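Local structure of cytosolic phospholipase A2 delta (5IZ5) at residues F297-R301 against L456-P462; L449-R453 against P502-F506; P714-F720 against L731-V737. The protein hydrolyses glycerophospholipids at the sn-2 position in a calcium-dependent manner, with a preference for linoleic acid, releasing a fatty acid and a lysophospholipid. The protein carries 3 engineered substitutions. All blocks are in the same frame, centred on the assembly; numbering follows the deposited sequence.

Contact 1: F297-R301 against L456-P462; sequences FLSRR and LERGQNP
In the phospholipase domain, helix side chains donate to turn carbonyls: consecutive Arg300 and Arg301 bind an irregular loop. Leu456 to Gly459 form a type I beta turn, closed by Gly459 N to Leu456 O (3.1 Å). Leu456 O also accepts Arg300 NH2 (2.8 Å) and, weakly, Arg300 NE (3.3 Å), with chi1 m, chi2 t, chi3 m; Arg300 NH2 has a second, weak partner in Tyr490. Arg301 (chi1 t, chi2 p) donates NH1 to Gly459 O (2.9 Å) and NH2 to the Val358 carbonyl. Water 1 accepts from Arg301 NH2 (2.7 Å) and donates weakly to Gln460 O (3.3 Å). Arg458 N is met by Gln460 OE1 (2.8 Å). Gly459, phi +62°, lies 4.1 Å CA to CA from Arg301, where any CB would strike the helix backbone. Phe297 (chi1 t) sets CE1 3.7 Å from Leu456 CD2. Phe297 and Leu456 both touch Leu463, and Pro462 rests on Phe361 of strand 360-363. The contact thus joins helix 292-313 to the loop entering the mixed sheet at strand 463-471.

Contact 2: L449-R453 against P502-F506; sequences LSGQR and PPELF
Two short 3-10 segments of the lysophospholipase-type catalytic domain face each other, joined by an apolar contact and a bidentate salt bridge; the loop between helix 428-441 and strand 463-471 here meets that between strands 499-501 and 509-511. Residues 450-453 belong to the first segment, which runs on beyond Arg453, with Gln452 N bonded to Leu449 O (3.0 Å) and Arg453 N to Ser450 O (3.2 Å). Residues 503-505 form the second, with Leu505 N bonded to Pro502 O (2.9 Å) and Phe506 N to Pro503 O (3.1 Å). The backbones come nearest at Ser450 and Pro503, CA to CA 5.8 Å. Leu449 (chi1 t, chi2 p) directs its CA-to-CB bond toward the second turn and brings CD2 to 3.7 Å from Pro503 CB. Ser450 follows, its CA 4.0 Å from Pro503 CG, while its hydroxyl is hydrogen-bonded to Glu521. Gln452 OE1 is hydrogen-bonded to Tyr466 OH on strand 463-471. Arg453 (chi1 m, chi2 t, chi3 m) then reaches back past the proline, NH1 3.7 Å from Pro503 CG, to the carboxylate of Glu504, which has chi1 p and chi2 at -94°, between wells. Arg453 NH1 serves the Pro489 carbonyl as well. The two bonds of the salt bridge are unequal: Arg453 NH1 to Glu504 OE1 is 2.9 Å and nearly straight at 169°, whereas Arg453 NH2 to Glu504 OE2, at 3.0 Å and 135°, is weak.

Contact 3: P714-F720 against L731-V737; sequences PRECHLF and LLHFPLV
Just ahead of its strand, the 714-720 segment folds back so that the ring of His718 (chi1 m) accepts a hydrogen bond from its own chain, Arg715 N to His718 NE2 at 3.1 Å. Strand 718-720 then runs antiparallel to 731-734 as a beta hairpin, the axes 4.8 Å apart and their directions 150° from each other. His718 with His733 and Phe720 with Leu731 are hydrogen-bonded pairs: His718 N to His733 O 2.9 Å, His733 N to His718 O 2.8 Å, Phe720 N to Leu731 O 2.8 Å and Leu731 N to Phe720 O 2.9 Å. Leu719 with Leu732 is the non-hydrogen-bonded pair between them, CA to CA 4.8 Å. On one face Phe720 (chi1 m) places CE2 4.0 Å from His733 CB, and helix 685-696 covers this side through Leu687. On the other, Leu719 CD1 meets Leu732 CD1 at 3.3 Å, and Cys717 (chi1 t) sets SG 4.4 Å from the centroid of the Phe734 ring, an oblique sulfur-aromatic contact beside helix 797-810. Beside the paired residues, water 2 donates to both Glu716 O and Pro735 O (2.8 Å each), and Val737 CG2 packs 4.2 Å from Pro714 CG. Strand 730-734 also pairs in parallel with 672-676, so the hairpin extends the central mixed sheet. Because a backbone amide can only donate, NE2 of His718 must be unprotonated and the ring neutral; His733 NE2, facing the Pro683 carbonyl, must carry its proton.

All three contacts belong to the phospholipase domain. Contacts 1 and 2, with centres about 16 Å apart, draw on one loop: 449-453 and 456-462 are separated by two residues, and their segments alternate along the chain. Tyr490 links them, lying against Leu456 and Arg453 and near Arg300. Contact 3 follows later in the sequence, its centre about 28 Å from that of contact 1 and 34 Å from that of contact 2; nearest atoms are about 15 and 22 Å apart. The mixed sheet connects contacts 1 and 3: strand 463-471, entered from contact 1, pairs with 360-363, which leads to nucleophile Ser365, and 360-363 connects through 327-331 and 672-676 to contact 3. None touches the catalytic site.

Contact 1: F297-R301 against L456-P462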
loop_
_atom_site.group_PDB
_atom_site.type_symbol
_atom_site.label_atom_id
_atom_site.label_comp_id
_atom_site.label_asym_id
_atom_site.label_seq_id
_atom_site.Cartn_x
_atom_site.Cartn_y
_atom_site.Cartn_z
ATOM N N PHE B 297 6.307 -22.424 2.162
ATOM C CA PHE B 297 5.647 -22.645 0.881
ATOM C C PHE B 297 6.661 -23.022 -0.201
ATOM O O PHE B 297 6.393 -23.891 -1.025
ATOM C CB PHE B 297 4.847 -21.417 0.433
ATOM C CG PHE B 297 4.485 -21.440 -1.023
ATOM C CD1 PHE B 297 3.380 -22.144 -1.455
ATOM C CD2 PHE B 297 5.275 -20.794 -1.961
ATOM C CE1 PHE B 297 3.047 -22.192 -2.793
ATOM C CE2 PHE B 297 4.951 -20.836 -3.305
ATOM C CZ PHE B 297 3.835 -21.535 -3.722
ATOM N N LEU B 298 7.805 -22.352 -0.211
ATOM C CA LEU B 298 8.803 -22.593 -1.242
ATOM C C LEU B 298 9.295 -24.035 -1.226
ATOM O O LEU B 298 9.427 -24.655 -2.290
ATOM C CB LEU B 298 9.985 -21.630 -1.113
ATOM C CG LEU B 298 9.685 -20.181 -1.505
ATOM C CD1 LEU B 298 10.883 -19.302 -1.185
ATOM C CD2 LEU B 298 9.307 -20.057 -2.979
ATOM N N SER B 299 9.563 -24.560 -0.030
ATOM C CA SER B 299 9.961 -25.966 0.116
ATOM C C SER B 299 8.889 -26.893 -0.438
ATOM O O SER B 299 9.193 -27.820 -1.182
ATOM C CB SER B 299 10.302 -26.310 1.576
ATOM O OG SER B 299 9.157 -26.342 2.424
ATOM N N ARG B 300 7.631 -26.616 -0.110
ATOM C CA ARG B 300 6.516 -27.389 -0.643
ATOM C C ARG B 300 6.410 -27.261 -2.167
ATOM O O ARG B 300 6.296 -28.265 -2.876
ATOM C CB ARG B 300 5.208 -26.957 0.039
ATOM C CG ARG B 300 5.111 -27.412 1.484
ATOM C CD ARG B 300 3.779 -27.144 2.164
ATOM N NE ARG B 300 3.124 -25.874 1.810
ATOM C CZ ARG B 300 3.172 -24.752 2.536
ATOM N NH1 ARG B 300 3.865 -24.689 3.667
ATOM N NH2 ARG B 300 2.517 -23.674 2.122
ATOM N N ARG B 301 6.490 -26.034 -2.673
ATOM C CA ARG B 301 6.298 -25.782 -4.099
ATOM C C ARG B 301 7.428 -26.372 -4.944
ATOM O O ARG B 301 7.181 -26.894 -6.023
ATOM C CB ARG B 301 6.166 -24.273 -4.374
ATOM C CG ARG B 301 5.841 -23.902 -5.816
ATOM C CD ARG B 301 4.533 -24.517 -6.283
ATOM N NE ARG B 301 4.204 -24.145 -7.653
ATOM C CZ ARG B 301 3.156 -24.611 -8.326
ATOM N NH1 ARG B 301 2.314 -25.478 -7.765
ATOM N NH2 ARG B 301 2.949 -24.212 -9.574
ATOM N N LEU B 456 -2.352 -22.959 -1.204
ATOM C CA LEU B 456 -0.905 -23.092 -1.121
ATOM C C LEU B 456 -0.437 -24.133 -0.093
ATOM O O LEU B 456 0.769 -24.312 0.096
ATOM C CB LEU B 456 -0.307 -21.738 -0.741
ATOM C CG LEU B 456 -0.725 -20.527 -1.573
ATOM C CD1 LEU B 456 -0.154 -19.260 -0.957
ATOM C CD2 LEU B 456 -0.274 -20.673 -3.020
ATOM N N GLU B 457 -1.372 -24.814 0.564
ATOM C CA GLU B 457 -1.031 -25.667 1.714
ATOM C C GLU B 457 -0.173 -26.878 1.329
ATOM O O GLU B 457 0.664 -27.308 2.116
ATOM C CB GLU B 457 -2.273 -26.060 2.518
ATOM C CG GLU B 457 -3.340 -26.832 1.773
ATOM C CD GLU B 457 -4.641 -26.907 2.558
ATOM O OE1 GLU B 457 -4.617 -26.684 3.792
ATOM O OE2 GLU B 457 -5.692 -27.174 1.934
ATOM N N ARG B 458 -0.346 -27.384 0.111
ATOM C CA ARG B 458 0.462 -28.500 -0.398
ATOM C C ARG B 458 1.427 -28.082 -1.513
ATOM O O ARG B 458 1.980 -28.928 -2.218
ATOM C CB ARG B 458 -0.467 -29.612 -0.888
ATOM C CG ARG B 458 -1.112 -30.385 0.248
ATOM C CD ARG B 458 -2.151 -31.356 -0.242
ATOM N NE ARG B 458 -3.263 -30.608 -0.810
ATOM C CZ ARG B 458 -3.519 -30.462 -2.106
ATOM N NH1 ARG B 458 -2.763 -31.032 -3.040
ATOM N NH2 ARG B 458 -4.556 -29.734 -2.463
ATOM N N GLY B 459 1.650 -26.776 -1.652
ATOM C CA GLY B 459 2.450 -26.235 -2.748
ATOM C C GLY B 459 1.838 -26.532 -4.103
ATOM O O GLY B 459 2.555 -26.623 -5.094
ATOM N N GLN B 460 0.512 -26.661 -4.147
ATOM C CA GLN B 460 -0.180 -27.135 -5.345
ATOM C C GLN B 460 -0.527 -26.027 -6.349
ATOM O O GLN B 460 -1.058 -26.309 -7.426
ATOM C CB GLN B 460 -1.449 -27.905 -4.960
ATOM C CG GLN B 460 -2.627 -27.058 -4.477
ATOM C CD GLN B 460 -2.592 -26.737 -2.992
ATOM O OE1 GLN B 460 -1.532 -26.722 -2.367
ATOM N NE2 GLN B 460 -3.757 -26.462 -2.427
ATOM N N ASN B 461 -0.260 -24.777 -5.983
ATOM C CA ASN B 461 -0.400 -23.644 -6.894
ATOM C C ASN B 461 0.766 -22.693 -6.665
ATOM O O ASN B 461 1.433 -22.780 -5.630
ATOM C CB ASN B 461 -1.723 -22.897 -6.659
ATOM C CG ASN B 461 -2.951 -23.737 -6.974
ATOM O OD1 ASN B 461 -3.267 -23.992 -8.136
ATOM N ND2 ASN B 461 -3.679 -24.136 -5.935
ATOM N N PRO B 462 1.038 -21.792 -7.632
ATOM C CA PRO B 462 2.049 -20.751 -7.376
ATOM C C PRO B 462 1.583 -19.748 -6.312
ATOM O O PRO B 462 0.381 -19.621 -6.076
ATOM C CB PRO B 462 2.202 -20.048 -8.734
ATOM C CG PRO B 462 1.480 -20.898 -9.728
ATOM C CD PRO B 462 0.437 -21.656 -8.967
HETATM O O HOH W 1 0.827 -25.734 -10.076
#

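Contact 2: L449-R453 against P502-F506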
loop_
_atom_site.group_PDB
_atom_site.type_symbol
_atom_site.label_atom_id
_atom_site.label_comp_id
_atom_site.label_asym_id
_atom_site.label_seq_id
_atom_site.Cartn_x
_atom_site.Cartn_y
_atom_site.Cartn_z
ATOM N N LEU B 449 -8.860 -12.857 0.893
ATOM C CA LEU B 449 -7.463 -13.072 0.551
ATOM C C LEU B 449 -6.804 -14.107 1.464
ATOM O O LEU B 449 -6.025 -14.932 0.998
ATOM C CB LEU B 449 -6.681 -11.754 0.598
ATOM C CG LEU B 449 -5.172 -11.828 0.331
ATOM C CD1 LEU B 449 -4.860 -12.552 -0.970
ATOM C CD2 LEU B 449 -4.578 -10.426 0.307
ATOM N N SER B 450 -7.112 -14.057 2.757
ATOM C CA SER B 450 -6.551 -15.008 3.717
ATOM C C SER B 450 -6.946 -16.452 3.396
ATOM O O SER B 450 -6.177 -17.367 3.653
ATOM C CB SER B 450 -6.992 -14.662 5.141
ATOM O OG SER B 450 -8.393 -14.755 5.283
ATOM N N GLY B 451 -8.138 -16.637 2.837
ATOM C CA GLY B 451 -8.621 -17.950 2.414
ATOM C C GLY B 451 -7.823 -18.581 1.287
ATOM O O GLY B 451 -7.902 -19.796 1.069
ATOM N N GLN B 452 -7.037 -17.765 0.580
ATOM C CA GLN B 452 -6.169 -18.252 -0.489
ATOM C C GLN B 452 -4.973 -19.065 0.019
ATOM O O GLN B 452 -4.329 -19.758 -0.761
ATOM C CB GLN B 452 -5.672 -17.087 -1.354
ATOM C CG GLN B 452 -6.791 -16.333 -2.058
ATOM C CD GLN B 452 -6.290 -15.307 -3.058
ATOM O OE1 GLN B 452 -5.092 -15.192 -3.321
ATOM N NE2 GLN B 452 -7.215 -14.549 -3.622
ATOM N N ARG B 453 -4.676 -18.985 1.315
ATOM C CA ARG B 453 -3.651 -19.843 1.914
ATOM C C ARG B 453 -3.941 -21.334 1.708
ATOM O O ARG B 453 -3.012 -22.131 1.597
ATOM C CB ARG B 453 -3.482 -19.535 3.406
ATOM C CG ARG B 453 -2.793 -18.200 3.656
ATOM C CD ARG B 453 -2.283 -18.061 5.079
ATOM N NE ARG B 453 -3.371 -17.948 6.047
ATOM C CZ ARG B 453 -3.867 -16.806 6.529
ATOM N NH1 ARG B 453 -3.398 -15.623 6.136
ATOM N NH2 ARG B 453 -4.857 -16.855 7.418
ATOM N N PRO B 502 -0.343 -9.887 8.303
ATOM C CA PRO B 502 -1.169 -10.874 7.629
ATOM C C PRO B 502 -2.360 -10.204 6.950
ATOM O O PRO B 502 -2.868 -9.201 7.452
ATOM C CB PRO B 502 -1.649 -11.791 8.763
ATOM C CG PRO B 502 -0.756 -11.531 9.920
ATOM C CD PRO B 502 -0.234 -10.134 9.757
ATOM N N PRO B 503 -2.807 -10.749 5.815
ATOM C CA PRO B 503 -3.874 -10.092 5.076
ATOM C C PRO B 503 -5.143 -9.897 5.893
ATOM O O PRO B 503 -5.850 -8.912 5.681
ATOM C CB PRO B 503 -4.129 -11.045 3.902
ATOM C CG PRO B 503 -3.584 -12.359 4.347
ATOM C CD PRO B 503 -2.393 -12.009 5.177
ATOM N N GLU B 504 -5.422 -10.819 6.824
ATOM C CA GLU B 504 -6.605 -10.718 7.687
ATOM C C GLU B 504 -6.565 -9.476 8.576
ATOM O O GLU B 504 -7.606 -8.990 8.987
ATOM C CB GLU B 504 -6.835 -11.998 8.521
ATOM C CG GLU B 504 -5.674 -12.446 9.391
ATOM C CD GLU B 504 -4.798 -13.472 8.699
ATOM O OE1 GLU B 504 -4.332 -13.240 7.550
ATOM O OE2 GLU B 504 -4.580 -14.521 9.327
ATOM N N LEU B 505 -5.379 -8.933 8.827
ATOM C CA LEU B 505 -5.246 -7.720 9.625
ATOM C C LEU B 505 -5.117 -6.421 8.815
ATOM O O LEU B 505 -5.102 -5.337 9.395
ATOM C CB LEU B 505 -4.051 -7.862 10.572
ATOM C CG LEU B 505 -4.161 -8.966 11.629
ATOM C CD1 LEU B 505 -2.969 -8.887 12.564
ATOM C CD2 LEU B 505 -5.458 -8.868 12.426
ATOM N N PHE B 506 -5.025 -6.520 7.489
ATOM C CA PHE B 506 -4.939 -5.328 6.648
ATOM C C PHE B 506 -6.266 -4.583 6.670
ATOM O O PHE B 506 -7.311 -5.146 6.338
ATOM C CB PHE B 506 -4.571 -5.662 5.200
ATOM C CG PHE B 506 -4.704 -4.491 4.284
ATOM C CD1 PHE B 506 -3.736 -3.499 4.270
ATOM C CD2 PHE B 506 -5.819 -4.354 3.474
ATOM C CE1 PHE B 506 -3.863 -2.397 3.448
ATOM C CE2 PHE B 506 -5.952 -3.259 2.649
ATOM C CZ PHE B 506 -4.976 -2.282 2.638
#

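Contact 3: P714-F720 against L731-V737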
loop_
_atom_site.group_PDB
_atom_site.type_symbol
_atom_site.label_atom_id
_atom_site.label_comp_id
_atom_site.label_asym_id
_atom_site.label_seq_id
_atom_site.Cartn_x
_atom_site.Cartn_y
_atom_site.Cartn_z
ATOM N N PRO B 714 5.710 -7.089 -33.820
ATOM C CA PRO B 714 6.089 -7.978 -32.727
ATOM C C PRO B 714 5.583 -9.393 -32.950
ATOM O O PRO B 714 4.541 -9.591 -33.568
ATOM C CB PRO B 714 5.446 -7.341 -31.488
ATOM C CG PRO B 714 4.428 -6.385 -31.993
ATOM C CD PRO B 714 4.782 -6.024 -33.397
ATOM N N ARG B 715 6.368 -10.355 -32.483
ATOM C CA ARG B 715 6.049 -11.767 -32.545
ATOM C C ARG B 715 5.458 -12.262 -31.224
ATOM O O ARG B 715 5.404 -11.533 -30.231
ATOM C CB ARG B 715 7.319 -12.559 -32.870
ATOM C CG ARG B 715 8.121 -11.995 -34.035
ATOM C CD ARG B 715 9.362 -12.825 -34.318
ATOM N NE ARG B 715 10.338 -12.761 -33.227
ATOM C CZ ARG B 715 11.185 -11.755 -33.008
ATOM N NH1 ARG B 715 11.199 -10.687 -33.802
ATOM N NH2 ARG B 715 12.029 -11.815 -31.981
ATOM N N GLU B 716 5.039 -13.522 -31.224
ATOM C CA GLU B 716 4.386 -14.129 -30.069
ATOM C C GLU B 716 5.273 -14.175 -28.819
ATOM O O GLU B 716 4.768 -14.158 -27.695
ATOM C CB GLU B 716 3.932 -15.548 -30.401
ATOM C CG GLU B 716 2.740 -15.650 -31.344
ATOM C CD GLU B 716 3.123 -15.701 -32.815
ATOM O OE1 GLU B 716 4.250 -15.305 -33.164
ATOM O OE2 GLU B 716 2.284 -16.127 -33.631
ATOM N N CYS B 717 6.587 -14.222 -29.013
ATOM C CA CYS B 717 7.512 -14.388 -27.908
ATOM C C CYS B 717 8.846 -13.718 -28.181
ATOM O O CYS B 717 9.448 -13.940 -29.228
ATOM C CB CYS B 717 7.730 -15.876 -27.675
ATOM S SG CYS B 717 8.771 -16.244 -26.253
ATOM N N HIS B 718 9.301 -12.898 -27.239
ATOM C CA HIS B 718 10.608 -12.256 -27.323
ATOM C C HIS B 718 11.446 -12.574 -26.105
ATOM O O HIS B 718 10.978 -12.444 -24.974
ATOM C CB HIS B 718 10.454 -10.744 -27.390
ATOM C CG HIS B 718 9.790 -10.259 -28.634
ATOM N ND1 HIS B 718 10.481 -9.650 -29.661
ATOM C CD2 HIS B 718 8.493 -10.289 -29.017
ATOM C CE1 HIS B 718 9.634 -9.323 -30.621
ATOM N NE2 HIS B 718 8.423 -9.700 -30.253
ATOM N N LEU B 719 12.698 -12.952 -26.347
ATOM C CA LEU B 719 13.636 -13.280 -25.284
ATOM C C LEU B 719 14.496 -12.077 -24.938
ATOM O O LEU B 719 15.115 -11.478 -25.819
ATOM C CB LEU B 719 14.539 -14.439 -25.722
ATOM C CG LEU B 719 15.678 -14.828 -24.776
ATOM C CD1 LEU B 719 15.137 -15.457 -23.505
ATOM C CD2 LEU B 719 16.630 -15.785 -25.473
ATOM N N PHE B 720 14.529 -11.723 -23.656
ATOM C CA PHE B 720 15.438 -10.700 -23.163
ATOM C C PHE B 720 16.265 -11.307 -22.058
ATOM O O PHE B 720 15.739 -11.655 -21.003
ATOM C CB PHE B 720 14.668 -9.482 -22.673
ATOM C CG PHE B 720 13.904 -8.790 -23.765
ATOM C CD1 PHE B 720 14.571 -8.021 -24.712
ATOM C CD2 PHE B 720 12.524 -8.926 -23.869
ATOM C CE1 PHE B 720 13.872 -7.384 -25.725
ATOM C CE2 PHE B 720 11.820 -8.295 -24.879
ATOM C CZ PHE B 720 12.495 -7.524 -25.810
ATOM N N LEU B 731 14.066 -13.221 -19.229
ATOM C CA LEU B 731 12.708 -12.791 -19.541
ATOM C C LEU B 731 12.218 -13.295 -20.886
ATOM O O LEU B 731 12.869 -13.097 -21.907
ATOM C CB LEU B 731 12.629 -11.271 -19.513
ATOM C CG LEU B 731 12.261 -10.748 -18.127
ATOM C CD1 LEU B 731 13.224 -9.665 -17.709
ATOM C CD2 LEU B 731 10.820 -10.256 -18.089
ATOM N N LEU B 732 11.065 -13.952 -20.855
ATOM C CA LEU B 732 10.309 -14.301 -22.043
ATOM C C LEU B 732 9.070 -13.437 -22.051
ATOM O O LEU B 732 8.213 -13.565 -21.177
ATOM C CB LEU B 732 9.909 -15.775 -22.028
ATOM C CG LEU B 732 10.571 -16.732 -23.018
ATOM C CD1 LEU B 732 12.008 -16.357 -23.343
ATOM C CD2 LEU B 732 10.503 -18.151 -22.485
ATOM N N HIS B 733 8.978 -12.571 -23.052
ATOM C CA HIS B 733 7.938 -11.563 -23.121
ATOM C C HIS B 733 6.910 -11.899 -24.198
ATOM O O HIS B 733 7.269 -12.153 -25.355
ATOM C CB HIS B 733 8.582 -10.220 -23.422
ATOM C CG HIS B 733 7.626 -9.073 -23.384
ATOM N ND1 HIS B 733 7.060 -8.613 -22.214
ATOM C CD2 HIS B 733 7.150 -8.280 -24.372
ATOM C CE1 HIS B 733 6.273 -7.587 -22.486
ATOM N NE2 HIS B 733 6.307 -7.366 -23.787
ATOM N N PHE B 734 5.637 -11.884 -23.811
ATOM C CA PHE B 734 4.533 -12.247 -24.688
ATOM C C PHE B 734 3.615 -11.048 -24.906
ATOM O O PHE B 734 2.692 -10.815 -24.122
ATOM C CB PHE B 734 3.729 -13.395 -24.082
ATOM C CG PHE B 734 4.535 -14.637 -23.847
ATOM C CD1 PHE B 734 4.478 -15.700 -24.745
ATOM C CD2 PHE B 734 5.366 -14.739 -22.738
ATOM C CE1 PHE B 734 5.228 -16.844 -24.531
ATOM C CE2 PHE B 734 6.119 -15.877 -22.520
ATOM C CZ PHE B 734 6.051 -16.930 -23.419
ATOM N N PRO B 735 3.856 -10.281 -25.980
ATOM C CA PRO B 735 2.975 -9.153 -26.245
ATOM C C PRO B 735 1.618 -9.596 -26.760
ATOM O O PRO B 735 1.474 -10.704 -27.288
ATOM C CB PRO B 735 3.731 -8.362 -27.315
ATOM C CG PRO B 735 4.578 -9.362 -28.007
ATOM C CD PRO B 735 4.935 -10.398 -26.981
ATOM N N LEU B 736 0.621 -8.737 -26.600
ATOM C CA LEU B 736 -0.707 -9.042 -27.105
ATOM C C LEU B 736 -0.748 -8.716 -28.594
ATOM O O LEU B 736 -0.925 -7.564 -28.986
ATOM C CB LEU B 736 -1.775 -8.266 -26.340
ATOM C CG LEU B 736 -3.226 -8.579 -26.716
ATOM C CD1 LEU B 736 -3.551 -10.063 -26.598
ATOM C CD2 LEU B 736 -4.151 -7.764 -25.831
ATOM N N VAL B 737 -0.560 -9.740 -29.418
ATOM C CA VAL B 737 -0.463 -9.560 -30.860
ATOM C C VAL B 737 -1.093 -10.747 -31.580
ATOM O O VAL B 737 -0.971 -11.885 -31.137
ATOM C CB VAL B 737 1.011 -9.365 -31.291
ATOM C CG1 VAL B 737 1.833 -10.633 -31.072
ATOM C CG2 VAL B 737 1.095 -8.906 -32.740
HETATM O O HOH W 2 2.193 -13.383 -27.092
#